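Local coordinates for pyocyanin demethylase (Mycobacterium fortuitum subsp. fortuitum DSM 46621 = ATCC 6841, PDB 5K21), which demethylates pyocyanin, a phenazine of Pseudomonas aeruginosa, by a tautomerizing reaction, and by degrading it inhibits the biofilms of that bacterium, at residues N21-K26 against I41-L46; G114-S119 against Y128-T133; P32-G37 against C60-V65. One frame throughout, in Å; residues are numbered along the deposited sequence.

In the fold
All three interactions belong to one antiparallel barrel of the allene oxide cyclase-like family. Interactions 1 and 2 are strand pairings that meet where D44 and L46 pack on Y128; interaction 2 turns leucines, V118 and Y128 inward, whereas interaction 1 mixes V24 and F42 with the polar N21 and D44. They also differ outside the barrel: in 21-26/41-46 the outer face is taken up by another subunit, whereas that of 114-119/128-133 carries charged residues and no other chain of the assembly touches its segments. Interaction 3 is more peripheral and joins a calcium-binding loop to a strand end through apolar contacts and one backbone bond. Interactions 1 and 3 both touch the phenazine, and F42 packs against C60.

Interaction 1: residues N21-K26 against I41-L46; sequences NDQVAK and IFSDIL. With 6QF (phenazin-1-ol), chain F.
V24 and F42 form a non-hydrogen-bonded antiparallel pair whose side chains both turn into the barrel. CB of F42 rests 3.9 Å from CG2 of V24. A chi1 of 56° sets CG between the backbone N and the carbonyl carbon, and the ring lies with one face against the bound phenazin-1-ol. CG meets the ligand at C2 and C3, and ligand C3 stands 3.5 Å above the ring plane, over its centre. CD1 lies against ligand C4, CD2 against N7 and CE1 against N8. CE2 is 3.3 Å from ligand N7, and CZ at the tip is 3.3 Å from ligand C10. A flat, apolar phenylalanine suits a flat tricyclic ligand, while V24 CG1 adds an aliphatic contact at ligand C1. N21 ND2 donates to D44 OD1 at 2.7 Å, within the amide plane, which probably helps to hold the amide beside ligand C2; E126 OE1 takes a second, weak bond from ND2.

D22 and Q23 both face S43 in a classic beta bulge: D22 N bonds to S43 O at 2.8 Å, and Q23 N reaches S43 OG at 3.3 Å. A water joins D22 OD2 to D44 O.

Strand 39-48 is held between 13-27 and 51-65, with F42 and D44 bonded through their backbones to G58 and D56. On the outer face, Q23 and S43 make hydrogen bonds to V65 and T63 of the second subunit.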
loop_
_atom_site.group_PDB
_atom_site.type_symbol
_atom_site.label_atom_id
_atom_site.label_comp_id
_atom_site.label_asym_id
_atom_site.label_seq_id
_atom_site.Cartn_x
_atom_site.Cartn_y
_atom_site.Cartn_z
ATOM N N ASN B 21 -15.871 13.528 3.983
ATOM C CA ASN B 21 -14.601 13.827 3.332
ATOM C C ASN B 21 -13.991 15.073 3.960
ATOM O O ASN B 21 -14.658 16.101 4.094
ATOM C CB ASN B 21 -14.791 14.052 1.830
ATOM C CG ASN B 21 -15.393 12.859 1.118
ATOM O OD1 ASN B 21 -16.145 13.027 0.159
ATOM N ND2 ASN B 21 -15.054 11.653 1.562
ATOM N N ASP B 22 -12.700 14.995 4.291
ATOM C CA ASP B 22 -12.000 16.088 4.961
ATOM C C ASP B 22 -11.126 16.833 3.949
ATOM O O ASP B 22 -11.437 17.966 3.586
ATOM C CB ASP B 22 -11.147 15.541 6.108
ATOM C CG ASP B 22 -10.566 16.610 6.985
ATOM O OD1 ASP B 22 -10.552 17.796 6.592
ATOM O OD2 ASP B 22 -10.101 16.257 8.096
ATOM N N GLN B 23 -10.043 16.216 3.496
ATOM C CA GLN B 23 -9.220 16.780 2.428
ATOM C C GLN B 23 -9.024 15.717 1.356
ATOM O O GLN B 23 -8.885 14.535 1.655
ATOM C CB GLN B 23 -7.853 17.262 2.938
ATOM C CG GLN B 23 -7.948 18.370 3.958
ATOM C CD GLN B 23 -6.604 18.856 4.462
ATOM O OE1 GLN B 23 -5.562 18.437 3.979
ATOM N NE2 GLN B 23 -6.626 19.745 5.458
ATOM N N VAL B 24 -8.979 16.150 0.102
ATOM C CA VAL B 24 -8.864 15.222 -1.014
ATOM C C VAL B 24 -8.022 15.858 -2.100
ATOM O O VAL B 24 -8.130 17.059 -2.359
ATOM C CB VAL B 24 -10.248 14.844 -1.575
ATOM C CG1 VAL B 24 -10.097 13.902 -2.782
ATOM C CG2 VAL B 24 -11.139 14.244 -0.469
ATOM N N ALA B 25 -7.161 15.049 -2.712
ATOM C CA ALA B 25 -6.462 15.420 -3.935
ATOM C C ALA B 25 -6.745 14.376 -5.003
ATOM O O ALA B 25 -6.514 13.184 -4.780
ATOM C CB ALA B 25 -4.947 15.542 -3.712
ATOM N N LYS B 26 -7.215 14.817 -6.157
ATOM C CA LYS B 26 -7.369 13.937 -7.312
ATOM C C LYS B 26 -6.229 14.254 -8.270
ATOM O O LYS B 26 -6.213 15.317 -8.886
ATOM C CB LYS B 26 -8.733 14.104 -7.976
ATOM C CG LYS B 26 -9.867 13.658 -7.082
ATOM C CD LYS B 26 -11.250 13.936 -7.618
ATOM C CE LYS B 26 -12.255 13.290 -6.669
ATOM N NZ LYS B 26 -13.669 13.721 -6.816
ATOM N N ILE B 41 -5.823 10.808 -3.237
ATOM C CA ILE B 41 -5.313 10.724 -1.876
ATOM C C ILE B 41 -6.282 11.512 -1.002
ATOM O O ILE B 41 -6.726 12.594 -1.393
ATOM C CB ILE B 41 -3.868 11.259 -1.781
ATOM C CG1 ILE B 41 -2.940 10.355 -2.621
ATOM C CG2 ILE B 41 -3.392 11.292 -0.336
ATOM C CD1 ILE B 41 -1.549 10.886 -2.861
ATOM N N PHE B 42 -6.687 10.939 0.129
ATOM C CA PHE B 42 -7.805 11.542 0.847
ATOM C C PHE B 42 -7.742 11.258 2.343
ATOM O O PHE B 42 -7.059 10.343 2.805
ATOM C CB PHE B 42 -9.135 11.025 0.309
ATOM C CG PHE B 42 -9.247 9.523 0.365
ATOM C CD1 PHE B 42 -8.711 8.738 -0.641
ATOM C CD2 PHE B 42 -9.828 8.904 1.453
ATOM C CE1 PHE B 42 -8.786 7.346 -0.574
ATOM C CE2 PHE B 42 -9.898 7.541 1.527
ATOM C CZ PHE B 42 -9.372 6.757 0.509
ATOM N N SER B 43 -8.508 12.056 3.087
ATOM C CA SER B 43 -8.726 11.873 4.510
ATOM C C SER B 43 -10.192 12.148 4.780
ATOM O O SER B 43 -10.840 12.900 4.044
ATOM C CB SER B 43 -7.846 12.803 5.370
ATOM O OG SER B 43 -7.982 14.168 4.987
ATOM N N ASP B 44 -10.704 11.536 5.844
ATOM C CA ASP B 44 -12.102 11.660 6.227
ATOM C C ASP B 44 -12.203 11.838 7.733
ATOM O O ASP B 44 -11.314 11.442 8.490
ATOM C CB ASP B 44 -12.920 10.432 5.826
ATOM C CG ASP B 44 -12.812 10.112 4.342
ATOM O OD1 ASP B 44 -13.559 10.721 3.554
ATOM O OD2 ASP B 44 -11.965 9.276 3.970
ATOM N N ILE B 45 -13.311 12.444 8.150
ATOM C CA ILE B 45 -13.729 12.507 9.549
ATOM C C ILE B 45 -14.785 11.432 9.769
ATOM O O ILE B 45 -15.744 11.326 8.995
ATOM C CB ILE B 45 -14.290 13.895 9.901
ATOM C CG1 ILE B 45 -13.227 14.982 9.745
ATOM C CG2 ILE B 45 -14.868 13.906 11.309
ATOM C CD1 ILE B 45 -12.133 14.897 10.768
ATOM N N LEU B 46 -14.620 10.628 10.812
ATOM C CA LEU B 46 -15.561 9.550 11.102
ATOM C C LEU B 46 -16.388 9.910 12.319
ATOM O O LEU B 46 -15.851 10.403 13.319
ATOM C CB LEU B 46 -14.825 8.236 11.349
ATOM C CG LEU B 46 -13.808 7.887 10.270
ATOM C CD1 LEU B 46 -12.977 6.658 10.670
ATOM C CD2 LEU B 46 -14.503 7.654 8.956
HETATM C C4 6QF F . -11.964 7.944 -2.285
HETATM C C5 6QF F . -11.634 8.882 -3.378
HETATM C C6 6QF F . -11.805 10.229 -3.269
HETATM C C10 6QF F . -12.640 6.393 -0.115
HETATM C C13 6QF F . -12.800 4.160 0.891
HETATM C C15 6QF F . -11.983 4.363 -1.341
HETATM C C1 6QF F . -12.315 10.786 -2.050
HETATM C C2 6QF F . -12.627 9.979 -1.023
HETATM C C3 6QF F . -12.476 8.527 -1.063
HETATM N N7 6QF F . -12.804 7.740 -0.014
HETATM N N8 6QF F . -11.806 6.597 -2.392
HETATM C C9 6QF F . -12.130 5.808 -1.321
HETATM C C11 6QF F . -12.961 5.484 0.975
HETATM C C14 6QF F . -12.295 3.577 -0.306
HETATM O O19 6QF F . -11.158 8.332 -4.512
HETATM O O HOH W 1 -9.234 13.675 8.730
#

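Interaction 2: residues G114-S119 against Y128-T133; sequences GELTVS and YELKLT
Y128 packs its ring against L116 and V118 in the beta hairpin formed by the last two strands of the barrel, 114-119 and 127-132. The strands run antiparallel, and their register puts L116, V118, Y128 and L130 on the inner face and E115, T117, E129 and K131 on the outer one.

Y128 loses more surface to its partner strand than any other residue of the pair. With CG anti to the carbonyl carbon (chi1 -59°), its ring lies alongside V118: CD1 is 3.8 Å from V118 CG2, and CG is 3.9 Å from L116 CD2. Both methyl groups approach the ring obliquely. A tyrosine suits this place because its ring packs on aliphatic neighbours in the interior while its hydroxyl is hydrogen-bonded to D56. V118 and Y128 also line the phenazine pocket. Farther along, L116 and L130 lie side by side, with L116 CG 3.8 Å from L130 CD1.

On the outer face E115 and K131 form a hydrogen-bonded pair, in which K131 N donates to E115 O at 2.9 Å and E115 N returns the bond to K131 O. Their side chains meet mainly through aliphatic parts, E115 CG lying 4.1 Å from K131 CB. E115 OE2 reaches K131 CD but stands 4.9 Å from K131 NZ, too far for a salt bridge, though the opposite charges may still attract weakly. Such long, charged chains fit a solvent-facing surface. In the other hydrogen-bonded pair, T117 OG1 is hydrogen-bonded to T99 and E129 OE1 to T16.

At G114 a CB would clash with K131 O and, at a phi of 143°, jam against the preceding carbonyl; as glycine, its CA comes within 3.2 Å of K131 O in a CA-H...O contact.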
loop_
_atom_site.group_PDB
_atom_site.type_symbol
_atom_site.label_atom_id
_atom_site.label_comp_id
_atom_site.label_asym_id
_atom_site.label_seq_id
_atom_site.Cartn_x
_atom_site.Cartn_y
_atom_site.Cartn_z
ATOM N N GLY B 114 -11.861 -9.230 7.978
ATOM C CA GLY B 114 -13.256 -9.015 7.673
ATOM C C GLY B 114 -13.445 -8.147 6.455
ATOM O O GLY B 114 -12.657 -8.212 5.504
ATOM N N GLU B 115 -14.525 -7.374 6.446
ATOM C CA GLU B 115 -14.893 -6.612 5.270
ATOM C C GLU B 115 -15.488 -5.276 5.673
ATOM O O GLU B 115 -15.998 -5.093 6.783
ATOM C CB GLU B 115 -15.866 -7.392 4.394
ATOM C CG GLU B 115 -17.158 -7.661 5.046
ATOM C CD GLU B 115 -17.993 -8.620 4.238
ATOM O OE1 GLU B 115 -18.039 -8.456 3.005
ATOM O OE2 GLU B 115 -18.591 -9.538 4.838
ATOM N N LEU B 116 -15.358 -4.329 4.769
ATOM C CA LEU B 116 -15.828 -2.973 4.988
ATOM C C LEU B 116 -16.506 -2.510 3.712
ATOM O O LEU B 116 -15.862 -2.440 2.659
ATOM C CB LEU B 116 -14.649 -2.086 5.382
ATOM C CG LEU B 116 -14.858 -0.615 5.747
ATOM C CD1 LEU B 116 -13.640 -0.111 6.464
ATOM C CD2 LEU B 116 -15.063 0.247 4.517
ATOM N N THR B 117 -17.800 -2.227 3.797
ATOM C CA THR B 117 -18.562 -1.822 2.630
ATOM C C THR B 117 -18.777 -0.317 2.658
ATOM O O THR B 117 -19.322 0.231 3.626
ATOM C CB THR B 117 -19.888 -2.567 2.552
ATOM O OG1 THR B 117 -19.616 -3.966 2.410
ATOM C CG2 THR B 117 -20.704 -2.076 1.365
ATOM N N VAL B 118 -18.377 0.332 1.583
ATOM C CA VAL B 118 -18.493 1.781 1.435
ATOM C C VAL B 118 -19.728 2.062 0.601
ATOM O O VAL B 118 -19.855 1.555 -0.518
ATOM C CB VAL B 118 -17.252 2.368 0.773
ATOM C CG1 VAL B 118 -17.369 3.903 0.658
ATOM C CG2 VAL B 118 -16.022 1.968 1.524
ATOM N N SER B 119 -20.646 2.835 1.152
ATOM C CA SER B 119 -21.875 3.204 0.476
ATOM C C SER B 119 -22.007 4.720 0.466
ATOM O O SER B 119 -21.514 5.414 1.362
ATOM C CB SER B 119 -23.098 2.540 1.139
ATOM O OG SER B 119 -23.229 2.955 2.479
ATOM N N TYR B 128 -19.362 3.731 6.140
ATOM C CA TYR B 128 -18.630 2.474 6.137
ATOM C C TYR B 128 -19.394 1.510 7.024
ATOM O O TYR B 128 -19.694 1.841 8.183
ATOM C CB TYR B 128 -17.224 2.602 6.709
ATOM C CG TYR B 128 -16.295 3.560 6.048
ATOM C CD1 TYR B 128 -16.436 3.902 4.722
ATOM C CD2 TYR B 128 -15.236 4.107 6.770
ATOM C CE1 TYR B 128 -15.557 4.798 4.116
ATOM C CE2 TYR B 128 -14.331 4.997 6.164
ATOM C CZ TYR B 128 -14.502 5.330 4.842
ATOM O OH TYR B 128 -13.614 6.212 4.234
ATOM N N GLU B 129 -19.651 0.317 6.509
ATOM C CA GLU B 129 -20.260 -0.745 7.306
ATOM C C GLU B 129 -19.232 -1.860 7.449
ATOM O O GLU B 129 -18.800 -2.455 6.458
ATOM C CB GLU B 129 -21.561 -1.235 6.671
ATOM C CG GLU B 129 -22.276 -2.301 7.488
ATOM C CD GLU B 129 -22.705 -1.796 8.886
ATOM O OE1 GLU B 129 -23.114 -0.612 9.000
ATOM O OE2 GLU B 129 -22.643 -2.584 9.866
ATOM N N LEU B 130 -18.805 -2.101 8.679
ATOM C CA LEU B 130 -17.730 -3.038 8.960
ATOM C C LEU B 130 -18.279 -4.335 9.536
ATOM O O LEU B 130 -19.224 -4.314 10.333
ATOM C CB LEU B 130 -16.747 -2.437 9.956
ATOM C CG LEU B 130 -15.785 -1.401 9.374
ATOM C CD1 LEU B 130 -16.513 -0.081 9.149
ATOM C CD2 LEU B 130 -14.612 -1.223 10.259
ATOM N N LYS B 131 -17.700 -5.453 9.099
ATOM C CA LYS B 131 -17.856 -6.749 9.750
ATOM C C LYS B 131 -16.451 -7.254 10.044
ATOM O O LYS B 131 -15.699 -7.580 9.118
ATOM C CB LYS B 131 -18.617 -7.740 8.881
ATOM C CG LYS B 131 -18.841 -9.086 9.596
ATOM C CD LYS B 131 -19.467 -10.146 8.714
ATOM C CE LYS B 131 -19.395 -11.510 9.395
ATOM N NZ LYS B 131 -19.747 -12.653 8.492
ATOM N N LEU B 132 -16.087 -7.295 11.322
ATOM C CA LEU B 132 -14.747 -7.678 11.743
ATOM C C LEU B 132 -14.814 -9.038 12.416
ATOM O O LEU B 132 -15.672 -9.262 13.274
ATOM C CB LEU B 132 -14.158 -6.677 12.740
ATOM C CG LEU B 132 -13.775 -5.315 12.158
ATOM C CD1 LEU B 132 -14.801 -4.305 12.633
ATOM C CD2 LEU B 132 -12.369 -4.904 12.483
ATOM N N THR B 133 -13.901 -9.924 12.042
ATOM C CA THR B 133 -13.839 -11.274 12.587
ATOM C C THR B 133 -12.519 -11.492 13.328
ATOM O O THR B 133 -11.549 -10.758 13.098
ATOM C CB THR B 133 -14.014 -12.327 11.479
ATOM O OG1 THR B 133 -13.113 -12.056 10.390
ATOM C CG2 THR B 133 -15.453 -12.303 10.972
#

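Interaction 3: residues P32-G37 against C60-V65; sequences PGMDVG and CFFTNV. With CA (calcium ion), chain G; 6QF (phenazin-1-ol), chain F.
V65 holds CG1 anti to its backbone N (chi1 179°), and its two methyl groups lie against successive parts of the backbone: CG1 is 3.6 Å from M34 O, and CG2 is 3.5 Å from D35 C. In M34 SD is anti to CA (chi2 179°), and it comes to 4.0 Å from F62 CE2 in an oblique Met-aromatic contact. A compact valine offers two methyls to the loop backbone, while a long, flexible methionine can reach the ring.

One hydrogen bond ties the segments, from G37 N to F62 O at 2.8 Å and nearly straight (174°). V36 CG2 rests 3.4 Å from T63 O. The other side of the loop grips the calcium ion, which is 2.3 Å from both G33 O and D35 OD1; D28, F29, K31 and D38 complete the site. D35 thus turns its carboxylate to the metal while its backbone packs on V65.

At the inner end of 60-65, C60, disulfide-bonded to C74, brings SG within 3.3 Å of ligand N8. Strand 51-65 runs between 39-48 and 70-80, with F62 bonded through its backbone to D38 and T63 to M71, while V36 and F61 pack on I41 of the third subunit.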
loop_
_atom_site.group_PDB
_atom_site.type_symbol
_atom_site.label_atom_id
_atom_site.label_comp_id
_atom_site.label_asym_id
_atom_site.label_seq_id
_atom_site.Cartn_x
_atom_site.Cartn_y
_atom_site.Cartn_z
ATOM N N PRO B 32 -4.246 13.863 -19.607
ATOM C CA PRO B 32 -5.329 14.560 -18.908
ATOM C C PRO B 32 -6.636 13.830 -19.145
ATOM O O PRO B 32 -6.882 13.302 -20.229
ATOM C CB PRO B 32 -5.321 15.957 -19.526
ATOM C CG PRO B 32 -3.916 16.125 -20.060
ATOM C CD PRO B 32 -3.484 14.769 -20.495
ATOM N N GLY B 33 -7.485 13.835 -18.122
ATOM C CA GLY B 33 -8.666 13.007 -18.079
ATOM C C GLY B 33 -8.399 11.675 -17.396
ATOM O O GLY B 33 -7.258 11.264 -17.148
ATOM N N MET B 34 -9.484 10.985 -17.082
ATOM C CA MET B 34 -9.369 9.772 -16.288
ATOM C C MET B 34 -8.692 8.691 -17.126
ATOM O O MET B 34 -9.183 8.332 -18.205
ATOM C CB MET B 34 -10.753 9.315 -15.833
ATOM C CG MET B 34 -10.733 8.491 -14.561
ATOM S SD MET B 34 -12.389 7.985 -14.046
ATOM C CE MET B 34 -13.231 9.559 -13.884
ATOM N N ASP B 35 -7.569 8.170 -16.640
ATOM C CA ASP B 35 -6.890 7.080 -17.336
ATOM C C ASP B 35 -6.044 6.330 -16.317
ATOM O O ASP B 35 -5.886 6.765 -15.170
ATOM C CB ASP B 35 -6.045 7.581 -18.530
ATOM C CG ASP B 35 -4.802 8.389 -18.119
ATOM O OD1 ASP B 35 -4.842 9.063 -17.084
ATOM O OD2 ASP B 35 -3.775 8.355 -18.859
ATOM N N VAL B 36 -5.521 5.181 -16.749
ATOM C CA VAL B 36 -4.641 4.398 -15.896
ATOM C C VAL B 36 -3.567 5.308 -15.335
ATOM O O VAL B 36 -3.009 6.152 -16.049
ATOM C CB VAL B 36 -4.036 3.215 -16.678
ATOM C CG1 VAL B 36 -3.268 3.690 -17.891
ATOM C CG2 VAL B 36 -3.140 2.392 -15.776
ATOM N N GLY B 37 -3.326 5.182 -14.023
ATOM C CA GLY B 37 -2.279 5.924 -13.354
ATOM C C GLY B 37 -2.752 7.137 -12.602
ATOM O O GLY B 37 -1.956 7.750 -11.880
ATOM N N CYS B 60 -6.089 5.837 -3.530
ATOM C CA CYS B 60 -6.645 5.002 -4.587
ATOM C C CYS B 60 -5.844 5.228 -5.854
ATOM O O CYS B 60 -5.514 6.368 -6.187
ATOM C CB CYS B 60 -8.115 5.324 -4.845
ATOM S SG CYS B 60 -9.217 4.818 -3.490
ATOM N N PHE B 61 -5.511 4.130 -6.525
ATOM C CA PHE B 61 -4.767 4.135 -7.782
ATOM C C PHE B 61 -5.655 3.556 -8.870
ATOM O O PHE B 61 -6.163 2.441 -8.718
ATOM C CB PHE B 61 -3.494 3.301 -7.655
ATOM C CG PHE B 61 -2.672 3.634 -6.448
ATOM C CD1 PHE B 61 -2.907 3.015 -5.232
ATOM C CD2 PHE B 61 -1.672 4.575 -6.526
ATOM C CE1 PHE B 61 -2.151 3.356 -4.096
ATOM C CE2 PHE B 61 -0.913 4.915 -5.414
ATOM C CZ PHE B 61 -1.146 4.293 -4.199
ATOM N N PHE B 62 -5.831 4.302 -9.962
ATOM C CA PHE B 62 -6.633 3.847 -11.095
ATOM C C PHE B 62 -5.791 2.872 -11.920
ATOM O O PHE B 62 -4.877 3.266 -12.646
ATOM C CB PHE B 62 -7.113 5.058 -11.894
ATOM C CG PHE B 62 -8.155 5.871 -11.174
ATOM C CD1 PHE B 62 -7.796 6.738 -10.148
ATOM C CD2 PHE B 62 -9.496 5.768 -11.516
ATOM C CE1 PHE B 62 -8.743 7.480 -9.466
ATOM C CE2 PHE B 62 -10.459 6.520 -10.839
ATOM C CZ PHE B 62 -10.074 7.379 -9.806
ATOM N N THR B 63 -6.099 1.587 -11.811
ATOM C CA THR B 63 -5.323 0.554 -12.479
ATOM C C THR B 63 -5.838 0.261 -13.872
ATOM O O THR B 63 -5.090 -0.242 -14.708
ATOM C CB THR B 63 -5.351 -0.733 -11.639
ATOM O OG1 THR B 63 -6.709 -1.110 -11.406
ATOM C CG2 THR B 63 -4.670 -0.507 -10.306
ATOM N N ASN B 64 -7.096 0.571 -14.145
ATOM C CA ASN B 64 -7.685 0.264 -15.436
ATOM C C ASN B 64 -8.880 1.185 -15.607
ATOM O O ASN B 64 -9.729 1.270 -14.713
ATOM C CB ASN B 64 -8.104 -1.206 -15.528
ATOM C CG ASN B 64 -8.422 -1.619 -16.945
ATOM O OD1 ASN B 64 -9.496 -1.338 -17.451
ATOM N ND2 ASN B 64 -7.455 -2.219 -17.617
ATOM N N VAL B 65 -8.911 1.912 -16.714
ATOM C CA VAL B 65 -9.995 2.840 -16.998
ATOM C C VAL B 65 -10.521 2.533 -18.391
ATOM O O VAL B 65 -9.778 2.611 -19.374
ATOM C CB VAL B 65 -9.552 4.311 -16.900
ATOM C CG1 VAL B 65 -10.728 5.243 -17.239
ATOM C CG2 VAL B 65 -9.022 4.630 -15.496
HETATM CA CA CA G . -5.139 11.215 -16.274
HETATM C C4 6QF F . -11.964 7.944 -2.285
HETATM C C5 6QF F . -11.634 8.882 -3.378
HETATM C C6 6QF F . -11.805 10.229 -3.269
HETATM C C10 6QF F . -12.640 6.393 -0.115
HETATM C C13 6QF F . -12.800 4.160 0.891
HETATM C C15 6QF F . -11.983 4.363 -1.341
HETATM C C1 6QF F . -12.315 10.786 -2.050
HETATM C C2 6QF F . -12.627 9.979 -1.023
HETATM C C3 6QF F . -12.476 8.527 -1.063
HETATM N N7 6QF F . -12.804 7.740 -0.014
HETATM N N8 6QF F . -11.806 6.597 -2.392
HETATM C C9 6QF F . -12.130 5.808 -1.321
HETATM C C11 6QF F . -12.961 5.484 0.975
HETATM C C14 6QF F . -12.295 3.577 -0.306
HETATM O O19 6QF F . -11.158 8.332 -4.512
#